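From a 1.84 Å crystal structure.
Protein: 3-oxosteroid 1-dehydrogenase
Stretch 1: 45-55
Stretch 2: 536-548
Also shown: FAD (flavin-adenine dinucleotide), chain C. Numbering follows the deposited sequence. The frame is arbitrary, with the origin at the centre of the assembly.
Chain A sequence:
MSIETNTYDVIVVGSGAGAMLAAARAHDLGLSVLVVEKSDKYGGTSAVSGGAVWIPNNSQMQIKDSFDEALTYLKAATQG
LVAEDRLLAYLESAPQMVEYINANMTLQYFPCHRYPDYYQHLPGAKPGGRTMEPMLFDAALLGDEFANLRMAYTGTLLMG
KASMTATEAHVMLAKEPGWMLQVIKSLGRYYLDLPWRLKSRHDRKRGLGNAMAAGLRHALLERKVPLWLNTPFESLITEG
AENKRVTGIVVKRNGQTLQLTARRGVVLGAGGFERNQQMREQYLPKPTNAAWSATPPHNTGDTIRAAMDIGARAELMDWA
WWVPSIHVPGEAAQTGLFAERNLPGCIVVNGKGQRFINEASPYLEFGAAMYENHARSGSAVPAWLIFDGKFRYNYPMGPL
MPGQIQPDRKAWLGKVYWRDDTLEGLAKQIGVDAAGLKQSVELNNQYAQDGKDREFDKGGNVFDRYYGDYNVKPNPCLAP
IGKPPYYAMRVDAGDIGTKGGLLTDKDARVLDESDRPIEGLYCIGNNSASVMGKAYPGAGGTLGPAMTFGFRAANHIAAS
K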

# COMPACT_ATOMS: atom_id res chain seq x y z
N THR A 45 -6.93 0.90 -5.30
CA THR A 45 -5.66 1.33 -4.63
C THR A 45 -4.52 0.47 -5.18
O THR A 45 -3.39 0.95 -5.28
CB THR A 45 -5.73 1.21 -3.11
OG1 THR A 45 -6.98 1.71 -2.62
CG2 THR A 45 -4.57 1.93 -2.46
N SER A 46 -4.83 -0.79 -5.53
CA SER A 46 -3.81 -1.75 -6.01
C SER A 46 -3.06 -1.10 -7.18
O SER A 46 -1.81 -1.15 -7.23
CB SER A 46 -4.51 -3.06 -6.37
OG SER A 46 -5.19 -3.63 -5.26
N ALA A 47 -3.80 -0.47 -8.09
CA ALA A 47 -3.26 0.11 -9.33
C ALA A 47 -2.28 1.26 -9.04
O ALA A 47 -1.36 1.45 -9.86
CB ALA A 47 -4.40 0.55 -10.21
N VAL A 48 -2.48 2.00 -7.95
CA VAL A 48 -1.65 3.19 -7.61
C VAL A 48 -0.58 2.83 -6.58
O VAL A 48 0.08 3.72 -6.06
CB VAL A 48 -2.54 4.38 -7.18
CG1 VAL A 48 -3.51 4.75 -8.29
CG2 VAL A 48 -3.27 4.15 -5.88
N SER A 49 -0.38 1.53 -6.32
CA SER A 49 0.51 1.01 -5.26
C SER A 49 1.88 0.72 -5.83
O SER A 49 2.07 0.89 -7.04
CB SER A 49 -0.11 -0.22 -4.63
OG SER A 49 0.05 -1.35 -5.45
N GLY A 50 2.78 0.21 -5.00
CA GLY A 50 4.08 -0.32 -5.43
C GLY A 50 3.99 -1.66 -6.10
O GLY A 50 4.99 -2.10 -6.69
N GLY A 51 2.84 -2.34 -5.97
CA GLY A 51 2.61 -3.64 -6.59
C GLY A 51 3.43 -4.74 -5.92
O GLY A 51 3.44 -5.85 -6.46
N ALA A 52 4.06 -4.46 -4.79
CA ALA A 52 4.91 -5.44 -4.08
C ALA A 52 4.04 -6.45 -3.35
O ALA A 52 2.98 -6.05 -2.83
CB ALA A 52 5.83 -4.72 -3.15
N VAL A 53 4.49 -7.70 -3.29
CA VAL A 53 3.84 -8.79 -2.50
C VAL A 53 4.92 -9.45 -1.64
O VAL A 53 6.06 -9.64 -2.10
CB VAL A 53 3.11 -9.80 -3.39
CG1 VAL A 53 1.91 -9.17 -4.07
CG2 VAL A 53 4.04 -10.44 -4.43
N TRP A 54 4.57 -9.74 -0.38
CA TRP A 54 5.52 -10.28 0.61
C TRP A 54 5.34 -11.80 0.66
O TRP A 54 4.34 -12.27 1.20
CB TRP A 54 5.33 -9.62 1.96
CG TRP A 54 6.35 -10.04 2.97
CD1 TRP A 54 7.64 -9.60 3.06
CD2 TRP A 54 6.16 -10.95 4.07
NE1 TRP A 54 8.23 -10.14 4.15
CE2 TRP A 54 7.36 -11.00 4.77
CE3 TRP A 54 5.09 -11.74 4.51
CZ2 TRP A 54 7.55 -11.81 5.89
CZ3 TRP A 54 5.26 -12.52 5.62
CH2 TRP A 54 6.48 -12.57 6.30
N ILE A 55 6.27 -12.52 0.03
CA ILE A 55 6.12 -13.97 -0.26
C ILE A 55 7.30 -14.68 0.39
O ILE A 55 8.34 -14.91 -0.23
CB ILE A 55 6.04 -14.26 -1.78
CG1 ILE A 55 5.09 -13.32 -2.52
CG2 ILE A 55 5.66 -15.73 -1.99
CD1 ILE A 55 3.60 -13.53 -2.21
PA FAD C . -8.41 -1.87 -3.78
O1A FAD C . -7.13 -2.16 -4.49
O2A FAD C . -8.58 -0.42 -3.44
O5B FAD C . -9.59 -2.37 -4.72
C5B FAD C . -10.96 -2.24 -4.26
C4B FAD C . -11.82 -1.93 -5.44
O4B FAD C . -13.21 -2.13 -5.07
C3B FAD C . -11.72 -0.49 -5.99
O3B FAD C . -11.51 -0.49 -7.40
C2B FAD C . -13.06 0.13 -5.59
O2B FAD C . -13.44 1.22 -6.42
C1B FAD C . -13.99 -1.09 -5.60
N9A FAD C . -15.21 -0.93 -4.81
C8A FAD C . -15.41 -0.23 -3.66
N7A FAD C . -16.69 -0.23 -3.28
C5A FAD C . -17.34 -1.01 -4.22
C6A FAD C . -18.68 -1.40 -4.37
N6A FAD C . -19.68 -0.99 -3.58
N1A FAD C . -18.98 -2.19 -5.43
C2A FAD C . -17.99 -2.57 -6.24
N3A FAD C . -16.71 -2.20 -6.25
C4A FAD C . -16.44 -1.44 -5.17
N1 FAD C . 0.50 -2.53 -0.31
C2 FAD C . 1.36 -3.54 -0.56
O2 FAD C . 1.21 -4.65 -0.02
N3 FAD C . 2.39 -3.40 -1.40
C4 FAD C . 2.80 -2.17 -1.86
O4 FAD C . 3.68 -2.13 -2.72
C4X FAD C . 1.95 -1.06 -1.61
N5 FAD C . 2.28 0.14 -2.07
C5X FAD C . 1.40 1.17 -1.87
C6 FAD C . 1.68 2.44 -2.43
C7 FAD C . 0.77 3.48 -2.38
C7M FAD C . 1.08 4.82 -3.02
C8 FAD C . -0.50 3.24 -1.81
C8M FAD C . -1.53 4.35 -1.77
C9 FAD C . -0.76 2.04 -1.19
C9A FAD C . 0.15 0.96 -1.25
N10 FAD C . -0.10 -0.28 -0.64
C10 FAD C . 0.78 -1.34 -0.83
C1' FAD C . -1.40 -0.57 -0.03
C2' FAD C . -2.31 -1.29 -1.05
O2' FAD C . -2.42 -0.58 -2.28
C3' FAD C . -3.71 -1.58 -0.50
O3' FAD C . -3.67 -1.98 0.87
C4' FAD C . -4.42 -2.61 -1.36
O4' FAD C . -4.39 -2.15 -2.71
C5' FAD C . -5.85 -2.89 -0.94
O5' FAD C . -6.38 -3.80 -1.92
P FAD C . -7.94 -4.12 -1.95
O1P FAD C . -8.06 -5.03 -3.09
O2P FAD C . -8.48 -4.44 -0.63
O3P FAD C . -8.60 -2.69 -2.40
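Stretch 2 536-548: YPGAGGTLGPAMT

Stretch 2 enters as a loop, folds through a type II beta turn from Gly538 to Gly541, and from Leu543 onward runs as a helix. It meets the short strand Val53-Trp54 of stretch 1, reached through the loop Ser49 to Ala52, at the turn, where Gly540 CA lies 3.6 Å from Val53 CA, so the two backbones touch almost directly. The helix then heads broadly the same way as the strand, obliquely to it.

One backbone hydrogen bond fixes this register: Trp54 N donates to Gly540 O at 3.1 Å. The same carbonyl accepts from Gly544 N at 2.9 Å, tying the helix start to the strand. Beside it, Gly540 CA makes a CA-H...O contact with Ala52 O at 3.1 Å. Glycine is needed here: phi is 98°, and a CB would collide with Val53 C and Trp54 N. At Gly538 a CB would strike Trp54 CD1, and at Gly544 it would press on Trp54 N and clash with Gly540 O.

Apolar contacts flank the hydrogen bond. Trp54, with chi1 in t, offers a ring face to Pro537, whose CB sits 3.6 Å from the centroid of the six-membered ring, almost on its normal, in a CH-pi contact; the compact proline ring turns C-H groups to the electron-rich indole face. Val53 points its CA-to-CB bond away, yet its CG1 reaches Leu543 CB at 4.0 Å and Met547 CE at 3.7 Å. Leu543 points toward stretch 1, its CD1 3.8 Å from Gly51 CA and in van der Waals contact with Ser49 OG at 3.4 Å; that hydroxyl donates to Ser46 O at 2.6 Å and accepts from Gly51 N at 3.0 Å.

The flavin joins both stretches. Ala52 N donates to FAD O4 at 3.1 Å, while Leu543 N donates to FAD O2 at 2.8 Å.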

# COMPACT_ATOMS: atom_id res chain seq x y z
N TYR A 536 2.85 -5.22 9.99
CA TYR A 536 3.13 -5.09 8.55
C TYR A 536 4.50 -5.71 8.33
O TYR A 536 5.50 -5.14 8.75
CB TYR A 536 3.15 -3.61 8.19
CG TYR A 536 2.93 -3.27 6.76
CD1 TYR A 536 3.76 -3.70 5.74
CD2 TYR A 536 1.93 -2.35 6.43
CE1 TYR A 536 3.53 -3.34 4.40
CE2 TYR A 536 1.71 -1.95 5.12
CZ TYR A 536 2.48 -2.47 4.10
OH TYR A 536 2.19 -2.06 2.83
N PRO A 537 4.55 -6.97 7.84
CA PRO A 537 5.78 -7.77 7.95
C PRO A 537 6.95 -7.32 7.06
O PRO A 537 8.12 -7.53 7.43
CB PRO A 537 5.30 -9.17 7.54
CG PRO A 537 4.12 -8.92 6.64
CD PRO A 537 3.42 -7.75 7.32
N GLY A 538 6.61 -6.73 5.93
CA GLY A 538 7.55 -6.31 4.89
C GLY A 538 6.80 -5.69 3.74
O GLY A 538 5.54 -5.77 3.72
N ALA A 539 7.53 -5.11 2.80
CA ALA A 539 6.91 -4.53 1.59
C ALA A 539 6.09 -5.61 0.89
O ALA A 539 6.64 -6.73 0.64
CB ALA A 539 7.98 -3.92 0.73
N GLY A 540 4.81 -5.35 0.67
CA GLY A 540 3.86 -6.36 0.14
C GLY A 540 3.02 -7.03 1.18
O GLY A 540 2.33 -8.02 0.81
N GLY A 541 2.98 -6.49 2.39
CA GLY A 541 2.20 -7.06 3.49
C GLY A 541 0.71 -6.78 3.41
O GLY A 541 0.01 -7.37 4.21
N THR A 542 0.20 -6.00 2.43
CA THR A 542 -1.27 -5.88 2.19
C THR A 542 -1.64 -6.63 0.90
O THR A 542 -2.67 -7.28 0.88
CB THR A 542 -1.79 -4.41 2.16
OG1 THR A 542 -1.73 -3.86 0.85
CG2 THR A 542 -0.99 -3.52 3.06
N LEU A 543 -0.88 -6.46 -0.17
CA LEU A 543 -1.20 -7.09 -1.45
C LEU A 543 -0.90 -8.60 -1.46
O LEU A 543 -1.63 -9.32 -2.15
CB LEU A 543 -0.46 -6.37 -2.57
CG LEU A 543 -0.94 -4.94 -2.86
CD1 LEU A 543 0.04 -4.29 -3.83
CD2 LEU A 543 -2.33 -4.93 -3.49
N GLY A 544 0.16 -9.05 -0.81
CA GLY A 544 0.42 -10.50 -0.66
C GLY A 544 -0.82 -11.19 -0.11
O GLY A 544 -1.36 -12.12 -0.72
N PRO A 545 -1.32 -10.73 1.05
CA PRO A 545 -2.55 -11.30 1.61
C PRO A 545 -3.77 -11.18 0.71
O PRO A 545 -4.53 -12.14 0.65
CB PRO A 545 -2.68 -10.55 2.94
CG PRO A 545 -1.23 -10.30 3.34
CD PRO A 545 -0.62 -9.87 2.02
N ALA A 546 -3.94 -10.04 0.03
CA ALA A 546 -5.13 -9.83 -0.84
C ALA A 546 -5.13 -10.92 -1.92
O ALA A 546 -6.14 -11.63 -2.10
CB ALA A 546 -5.15 -8.43 -1.44
N MET A 547 -4.02 -11.05 -2.61
CA MET A 547 -3.92 -12.01 -3.73
C MET A 547 -3.89 -13.45 -3.20
O MET A 547 -4.48 -14.31 -3.87
CB MET A 547 -2.76 -11.67 -4.67
CG MET A 547 -3.15 -10.50 -5.66
SD MET A 547 -2.25 -10.41 -7.14
CE MET A 547 -0.56 -10.36 -6.56
N THR A 548 -3.25 -13.73 -2.07
CA THR A 548 -3.08 -15.13 -1.58
C THR A 548 -4.45 -15.64 -1.12
O THR A 548 -4.83 -16.74 -1.50
CB THR A 548 -2.01 -15.24 -0.50
OG1 THR A 548 -0.75 -14.82 -1.03
CG2 THR A 548 -1.97 -16.66 0.05